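Multi-copper Oxidase CueO (PDB 6EVG) oxidises lignin model compounds and lignosulfonate as a laccase-like multicopper oxidase, probably passing the electrons through its copper sites to dioxygen. Local coordinates at residues R214-I219 with A305-K310; S218-R223 with V274-G279; F335-R340 with M401-K406. All coordinates share one frame; numbering follows the deposited sequence.

Interaction 1 (R214-I219 with A305-K310); sequences RVPASI and AALQGK
Ser218 and Gly309 mark the closest backbone approach, with CA atoms 5.1 Å apart, where residues 215-218 and 307-310 run 43° apart. No direct hydrogen bond joins the two segments. Pro216 packs against both Leu307 and Gly309: its CB lies 3.8 Å from Gly309 CA and 4.0 Å from Leu307 CB, so one ring corner touches both residues. The Leu307 side chain crosses the proline at a slant and brings CD1 to 3.8 Å from Pro216 N, against the peptide link to Val215. Further along, the Ser218 hydroxyl comes down on the glycine backbone, with OG 3.3 Å from Gly309 CA. The torsion chi1 of 65° puts OG between the backbone N and the carbonyl carbon, and the lack of a side chain at Gly309 permits this approach. Ala217 is the centre of an inverse gamma turn, its Ser218 N to Pro216 O bond being weak, and this tight bend carries the chain from strand 212-215 towards strand 219-226. A single water accepts from Gly309 N at 2.8 Å and donates weakly to Ala217 O and Leu307 O. Beyond the contact, backbone bonds join Val215 to Val302 and Asp304, and Ile219 to Val311, tying segment 214-219 to strand 295-303 and to the residues that flank the loop segment. The chemistry therefore implies an interface of van der Waals packing on proline and glycine, in which the water bridge, firm only at Gly309 N, is the polar link among these residues.

Interaction 2 (S218-R223 with V274-G279); sequences SIVRLR and VDFSKG
Val220 and Phe276 meet obliquely: CG2 of the valine sits 3.7 Å from CD2 of the ring, in neither a face-on nor an edge-on approach. A chi1 of -69° sets Phe276 CG beside its own backbone N, the atom that bonds Ser218 O, and the same oxygen lies near the ring plane at its edge. The ring carries Val274 CG1 over one face, offset toward the rim. Next along, Leu222 reaches across at a slant, its CD1 4.0 Å from Val274 CG2. Ile219 and Asp275 lie on the opposite face of the sheet from Val220 and Val274; there Ile219 CD1 rests 3.5 Å from Asp275 CG, a methyl laid against a carboxylate. That carboxylate is occupied within its own segment: OD1 accepts from Ser277 N at 2.9 Å and Ser277 OG at 2.8 Å, both from one face of its plane. The first of these bonds forms an Asx turn, overlapping the start of a type I turn from Phe276 to Gly279. The backbones run antiparallel, their directions 162° apart. Val220 and Val274 form the hydrogen-bonded pair, with Val220 N to Val274 O and Val274 N to Val220 O both 2.9 Å. The bond from Phe276 N to Ser218 O extends the pairing past the end of strand 269-275, but its donor stands 44° out of the carbonyl plane. On the inner side, the Phe276 ring also meets that of Phe301. An antiparallel pair whose Val220, with Phe276 just past the strand end, packs on Val215 of a second sheet fits the beta sandwich of a cupredoxin domain, as in other multicopper oxidases.

Interaction 3 (F335-R340 with M401-K406); sequences FFFDER and MAIAGK
Phe337 and Ile403 form the apolar centre, lying side by side and pointing the same way. Ile403 CD1 is 3.6 Å from Phe337 CE2, while CG1 stands over one face of the ring, set there by a chi1 of -164° that holds this branch anti to the backbone N. Phe335 flanks this pair with a ring edge: Ile403 O lies near the ring plane, 3.4 Å from CD1, and Ala404 CB is 4.1 Å from CE1. At the other end Met401, extended beyond CG, sets CB 3.4 Å from Asp338 O and CG against Glu339 O. Outward from these groups, Asp338 and Ala402 make a single antiparallel bridge. Asp338 N donates to Ala402 O at 2.9 Å, nearly along the C=O axis (168°), and Ala402 N returns a bond of 3.1 Å to Asp338 O. The carbonyls of Phe336 and Ile403 approach closely as two acceptors, yet each accepts a hydrogen bond from its own water: one water links Phe336 N to Ile403 O, the other Gly405 N to Phe336 O. At the polar edge, Asp338 OD1 accepts from Arg340 N at 3.0 Å, from above the carboxylate plane, closing an Asx turn. Glu339 OE2 is hydrogen-bonded to His434 NE2, and the Phe337 ring lies almost parallel to that of His434; since His434 binds the copper with Cys490 and His495, both residues belong to its second shell. Arg340 occupies the N-cap position of helix 341-348, Phe335 packs on strand 422-428, and Ile403 and Ala404 rest on Ala502 of strand 501-506, so the contact bridges the two sheets beside the copper site.

Overall arrangement
Interactions 1 and 2 are neighbours, their centres about 8 Å apart; they share Ser218 and Ile219 and meet directly where Val215 CG2 lies 3.7 Å from Phe276 CG. One packs the chain just before strand 219-226 against a loop, the other pairs the strand itself, so the same stretch serves both. Interaction 3 lies on the opposite side of the chain's centre, about 48 Å from interaction 1 and 42 Å from interaction 2, centre to centre, and touches neither. It is the one of the three that lies beside the copper bound by His434, Cys490 and His495, the Phe337 side chain being about 5 Å from the metal. Interactions 1 and 2 are structural packing distant from that copper.

Interaction 1 (R214-I219 with A305-K310)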
# COMPACT_ATOMS: atom_id res chain seq x y z
N ARG A 214 -6.73 -22.74 -0.24
CA ARG A 214 -7.92 -23.52 0.13
C ARG A 214 -8.80 -22.69 1.03
O ARG A 214 -8.29 -22.08 1.97
CB ARG A 214 -7.50 -24.85 0.79
CG ARG A 214 -6.63 -25.71 -0.12
CD ARG A 214 -6.31 -27.06 0.46
NE ARG A 214 -7.46 -27.95 0.37
CZ ARG A 214 -7.87 -28.57 -0.75
NH1 ARG A 214 -7.20 -28.43 -1.91
NH2 ARG A 214 -8.97 -29.32 -0.72
N VAL A 215 -10.11 -22.66 0.74
CA VAL A 215 -11.02 -21.81 1.50
C VAL A 215 -12.25 -22.61 1.88
O VAL A 215 -12.62 -23.59 1.19
CB VAL A 215 -11.43 -20.55 0.71
CG1 VAL A 215 -10.26 -19.57 0.61
CG2 VAL A 215 -11.99 -20.90 -0.66
N PRO A 216 -12.93 -22.24 2.97
CA PRO A 216 -14.23 -22.84 3.29
C PRO A 216 -15.30 -22.43 2.28
O PRO A 216 -15.17 -21.40 1.61
CB PRO A 216 -14.52 -22.30 4.70
CG PRO A 216 -13.79 -20.95 4.69
CD PRO A 216 -12.58 -21.14 3.89
N ALA A 217 -16.37 -23.23 2.23
CA ALA A 217 -17.53 -22.91 1.42
C ALA A 217 -18.41 -21.93 2.19
O ALA A 217 -19.51 -22.24 2.63
CB ALA A 217 -18.30 -24.17 1.07
N SER A 218 -17.93 -20.69 2.28
CA SER A 218 -18.55 -19.66 3.07
C SER A 218 -18.06 -18.29 2.55
O SER A 218 -17.34 -18.21 1.56
CB SER A 218 -18.26 -19.87 4.56
OG SER A 218 -16.89 -19.72 4.83
N ILE A 219 -18.40 -17.27 3.30
CA ILE A 219 -17.91 -15.89 2.98
C ILE A 219 -16.50 -15.74 3.52
O ILE A 219 -16.22 -16.00 4.71
CB ILE A 219 -18.84 -14.85 3.62
CG1 ILE A 219 -20.29 -14.98 3.28
CG2 ILE A 219 -18.30 -13.43 3.29
CD1 ILE A 219 -20.58 -14.89 1.89
N ALA A 305 -14.08 -28.86 1.39
CA ALA A 305 -15.29 -29.34 1.97
C ALA A 305 -15.18 -29.75 3.43
O ALA A 305 -16.21 -29.90 4.07
CB ALA A 305 -15.82 -30.53 1.14
N ALA A 306 -13.96 -29.98 3.94
CA ALA A 306 -13.77 -30.39 5.34
C ALA A 306 -13.89 -29.23 6.33
O ALA A 306 -13.94 -29.43 7.53
CB ALA A 306 -12.42 -31.01 5.50
N LEU A 307 -13.85 -28.00 5.85
CA LEU A 307 -13.95 -26.88 6.70
C LEU A 307 -15.39 -26.39 6.87
O LEU A 307 -16.11 -26.29 5.90
CB LEU A 307 -13.11 -25.74 6.15
CG LEU A 307 -11.72 -26.10 5.59
CD1 LEU A 307 -11.14 -24.87 4.98
CD2 LEU A 307 -10.81 -26.73 6.63
N GLN A 308 -15.79 -26.07 8.10
CA GLN A 308 -17.12 -25.45 8.36
C GLN A 308 -16.91 -23.96 8.48
O GLN A 308 -16.34 -23.48 9.48
CB GLN A 308 -17.73 -26.08 9.63
CG GLN A 308 -19.05 -25.38 10.02
CD GLN A 308 -19.83 -26.08 11.11
OE1 GLN A 308 -20.02 -27.28 11.05
NE2 GLN A 308 -20.34 -25.31 12.10
N GLY A 309 -17.29 -23.17 7.51
CA GLY A 309 -17.01 -21.70 7.50
C GLY A 309 -18.01 -20.97 8.40
O GLY A 309 -19.16 -21.35 8.48
N LYS A 310 -17.54 -19.98 9.13
CA LYS A 310 -18.34 -19.30 10.13
C LYS A 310 -19.38 -18.30 9.62
O LYS A 310 -20.41 -18.15 10.21
CB LYS A 310 -17.44 -18.60 11.16
CG LYS A 310 -16.79 -19.51 12.22
CD LYS A 310 -15.83 -18.74 13.16
CE LYS A 310 -15.38 -19.52 14.40
NZ LYS A 310 -14.18 -19.01 15.15
O HOH W 1 -18.57 -23.95 5.09

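Interaction 2 (S218-R223 with V274-G279)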
# COMPACT_ATOMS: atom_id res chain seq x y z
N SER A 218 -17.93 -20.69 2.28
CA SER A 218 -18.55 -19.66 3.07
C SER A 218 -18.06 -18.29 2.55
O SER A 218 -17.34 -18.21 1.56
CB SER A 218 -18.26 -19.87 4.56
OG SER A 218 -16.89 -19.72 4.83
N ILE A 219 -18.40 -17.27 3.30
CA ILE A 219 -17.91 -15.89 2.98
C ILE A 219 -16.50 -15.74 3.52
O ILE A 219 -16.22 -16.00 4.71
CB ILE A 219 -18.84 -14.85 3.62
CG1 ILE A 219 -20.29 -14.98 3.28
CG2 ILE A 219 -18.30 -13.43 3.29
CD1 ILE A 219 -20.58 -14.89 1.89
N VAL A 220 -15.59 -15.32 2.63
CA VAL A 220 -14.18 -15.15 2.95
C VAL A 220 -13.80 -13.71 2.74
O VAL A 220 -14.14 -13.09 1.75
CB VAL A 220 -13.36 -16.11 2.07
CG1 VAL A 220 -11.84 -15.85 2.17
CG2 VAL A 220 -13.67 -17.54 2.44
N ARG A 221 -13.01 -13.18 3.69
CA ARG A 221 -12.45 -11.83 3.63
C ARG A 221 -11.04 -11.90 3.06
O ARG A 221 -10.20 -12.63 3.61
CB ARG A 221 -12.46 -11.26 5.03
CG ARG A 221 -11.95 -9.89 5.27
CD ARG A 221 -12.08 -9.63 6.83
NE ARG A 221 -11.84 -8.26 7.19
CZ ARG A 221 -12.01 -7.87 8.46
NH1 ARG A 221 -12.44 -8.76 9.37
NH2 ARG A 221 -11.77 -6.61 8.77
N LEU A 222 -10.81 -11.13 2.00
CA LEU A 222 -9.47 -11.01 1.40
C LEU A 222 -9.03 -9.58 1.64
O LEU A 222 -9.70 -8.62 1.26
CB LEU A 222 -9.54 -11.29 -0.11
CG LEU A 222 -10.15 -12.66 -0.50
CD1 LEU A 222 -10.29 -12.76 -2.02
CD2 LEU A 222 -9.32 -13.81 0.03
N ARG A 223 -7.86 -9.43 2.28
CA ARG A 223 -7.28 -8.13 2.58
C ARG A 223 -6.18 -7.92 1.55
O ARG A 223 -5.11 -8.54 1.63
CB ARG A 223 -6.78 -8.06 4.00
CG ARG A 223 -7.84 -8.37 5.05
CD ARG A 223 -7.45 -7.89 6.40
NE ARG A 223 -8.23 -8.43 7.47
CZ ARG A 223 -8.53 -7.78 8.60
NH1 ARG A 223 -8.38 -6.46 8.68
NH2 ARG A 223 -8.95 -8.47 9.61
N VAL A 274 -15.81 -12.38 -0.51
CA VAL A 274 -16.13 -13.24 -1.64
C VAL A 274 -16.88 -14.45 -1.10
O VAL A 274 -16.47 -15.04 -0.13
CB VAL A 274 -14.86 -13.65 -2.43
CG1 VAL A 274 -15.21 -14.64 -3.55
CG2 VAL A 274 -14.14 -12.44 -2.96
N ASP A 275 -17.99 -14.80 -1.75
CA ASP A 275 -18.79 -15.96 -1.34
C ASP A 275 -18.32 -17.19 -2.06
O ASP A 275 -18.49 -17.31 -3.28
CB ASP A 275 -20.28 -15.68 -1.62
CG ASP A 275 -21.19 -16.72 -0.99
OD1 ASP A 275 -20.74 -17.70 -0.44
OD2 ASP A 275 -22.41 -16.43 -1.03
N PHE A 276 -17.77 -18.16 -1.31
CA PHE A 276 -17.30 -19.45 -1.84
C PHE A 276 -18.29 -20.58 -1.59
O PHE A 276 -17.98 -21.75 -1.80
CB PHE A 276 -15.89 -19.75 -1.33
CG PHE A 276 -14.82 -18.85 -1.90
CD1 PHE A 276 -14.28 -19.05 -3.16
CD2 PHE A 276 -14.31 -17.83 -1.16
CE1 PHE A 276 -13.26 -18.22 -3.64
CE2 PHE A 276 -13.28 -17.03 -1.63
CZ PHE A 276 -12.78 -17.18 -2.87
N SER A 277 -19.50 -20.22 -1.17
CA SER A 277 -20.44 -21.23 -0.72
C SER A 277 -20.91 -22.18 -1.75
O SER A 277 -21.31 -23.32 -1.41
CB SER A 277 -21.65 -20.65 -0.00
OG SER A 277 -22.47 -19.91 -0.86
N LYS A 278 -20.81 -21.80 -3.01
CA LYS A 278 -21.29 -22.74 -4.03
C LYS A 278 -20.24 -23.85 -4.28
O LYS A 278 -20.54 -24.80 -5.00
CB LYS A 278 -21.79 -21.96 -5.28
CG LYS A 278 -23.07 -21.20 -5.02
CD LYS A 278 -24.21 -21.55 -5.98
CE LYS A 278 -25.57 -21.15 -5.40
NZ LYS A 278 -25.72 -19.69 -5.18
N GLY A 279 -19.03 -23.75 -3.63
CA GLY A 279 -18.04 -24.79 -3.75
C GLY A 279 -17.18 -24.89 -5.02
O GLY A 279 -16.31 -25.75 -5.10

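Interaction 3 (F335-R340 with M401-K406)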
# COMPACT_ATOMS: atom_id res chain seq x y z
N PHE A 335 -1.72 20.25 -7.35
CA PHE A 335 -0.49 19.60 -7.69
C PHE A 335 -0.61 18.88 -8.99
O PHE A 335 -1.64 18.24 -9.26
CB PHE A 335 0.02 18.67 -6.56
CG PHE A 335 0.27 19.39 -5.28
CD1 PHE A 335 1.42 20.12 -5.08
CD2 PHE A 335 -0.69 19.46 -4.30
CE1 PHE A 335 1.58 20.87 -3.93
CE2 PHE A 335 -0.54 20.20 -3.16
CZ PHE A 335 0.61 20.93 -2.97
N PHE A 336 0.43 18.92 -9.78
CA PHE A 336 0.56 18.27 -11.09
C PHE A 336 1.72 17.26 -11.02
O PHE A 336 2.84 17.61 -10.60
CB PHE A 336 0.81 19.34 -12.17
CG PHE A 336 1.10 18.79 -13.52
CD1 PHE A 336 0.25 17.87 -14.13
CD2 PHE A 336 2.26 19.15 -14.20
CE1 PHE A 336 0.53 17.39 -15.40
CE2 PHE A 336 2.55 18.64 -15.46
CZ PHE A 336 1.65 17.80 -16.05
N PHE A 337 1.43 16.01 -11.39
CA PHE A 337 2.44 14.98 -11.50
C PHE A 337 3.24 15.21 -12.79
O PHE A 337 2.85 14.78 -13.89
CB PHE A 337 1.78 13.58 -11.51
CG PHE A 337 1.13 13.20 -10.21
CD1 PHE A 337 -0.13 13.60 -9.86
CD2 PHE A 337 1.80 12.44 -9.28
CE1 PHE A 337 -0.71 13.16 -8.68
CE2 PHE A 337 1.23 12.04 -8.10
CZ PHE A 337 -0.02 12.43 -7.79
N ASP A 338 4.36 15.92 -12.62
CA ASP A 338 5.13 16.38 -13.75
C ASP A 338 6.24 15.38 -14.06
O ASP A 338 7.28 15.33 -13.37
CB ASP A 338 5.69 17.77 -13.44
CG ASP A 338 6.25 18.45 -14.66
OD1 ASP A 338 6.45 17.83 -15.72
OD2 ASP A 338 6.47 19.69 -14.55
N GLU A 339 6.04 14.61 -15.13
CA GLU A 339 6.99 13.61 -15.57
C GLU A 339 8.18 14.24 -16.30
O GLU A 339 9.14 13.54 -16.57
CB GLU A 339 6.32 12.61 -16.51
CG GLU A 339 5.21 11.84 -15.82
CD GLU A 339 4.30 11.01 -16.77
OE1 GLU A 339 4.86 10.35 -17.68
OE2 GLU A 339 3.00 11.01 -16.57
N ARG A 340 8.13 15.53 -16.64
CA ARG A 340 9.20 16.24 -17.34
C ARG A 340 9.69 15.45 -18.55
O ARG A 340 10.87 15.26 -18.77
CB ARG A 340 10.37 16.58 -16.39
CG ARG A 340 9.91 17.50 -15.25
CD ARG A 340 11.06 17.90 -14.32
NE ARG A 340 12.08 18.72 -14.95
CZ ARG A 340 13.22 18.29 -15.52
NH1 ARG A 340 13.57 16.98 -15.60
NH2 ARG A 340 14.05 19.20 -16.02
N MET A 401 11.77 14.39 -11.94
CA MET A 401 10.33 14.63 -12.00
C MET A 401 9.95 15.48 -10.80
O MET A 401 10.78 15.73 -9.88
CB MET A 401 9.58 13.29 -12.00
CG MET A 401 9.85 12.48 -13.19
SD MET A 401 8.85 10.96 -13.19
CE MET A 401 9.51 10.18 -14.60
N ALA A 402 8.72 15.89 -10.73
CA ALA A 402 8.25 16.75 -9.65
C ALA A 402 6.78 16.53 -9.39
O ALA A 402 6.00 16.19 -10.30
CB ALA A 402 8.46 18.24 -9.97
N ILE A 403 6.37 16.75 -8.15
CA ILE A 403 4.98 16.88 -7.75
C ILE A 403 4.60 18.30 -7.30
O ILE A 403 3.46 18.74 -7.47
CB ILE A 403 4.54 15.81 -6.70
CG1 ILE A 403 3.01 15.69 -6.59
CG2 ILE A 403 5.17 16.02 -5.35
CD1 ILE A 403 2.58 14.47 -5.79
N ALA A 404 5.56 19.01 -6.70
CA ALA A 404 5.35 20.36 -6.20
C ALA A 404 6.15 21.41 -6.95
O ALA A 404 6.82 22.28 -6.34
CB ALA A 404 5.60 20.43 -4.71
N GLY A 405 6.17 21.31 -8.27
CA GLY A 405 6.82 22.37 -9.09
C GLY A 405 8.23 22.07 -9.43
O GLY A 405 8.62 21.97 -10.59
N LYS A 406 9.05 21.92 -8.40
CA LYS A 406 10.44 21.50 -8.54
C LYS A 406 10.60 20.09 -7.93
O LYS A 406 9.88 19.71 -7.00
CB LYS A 406 11.35 22.44 -7.76
CG LYS A 406 11.48 23.81 -8.42
CD LYS A 406 12.53 24.69 -7.70
CE LYS A 406 12.70 26.08 -8.26
NZ LYS A 406 13.28 26.04 -9.62
O HOH W 2 2.50 20.91 -9.08
O HOH W 3 4.99 19.47 -10.21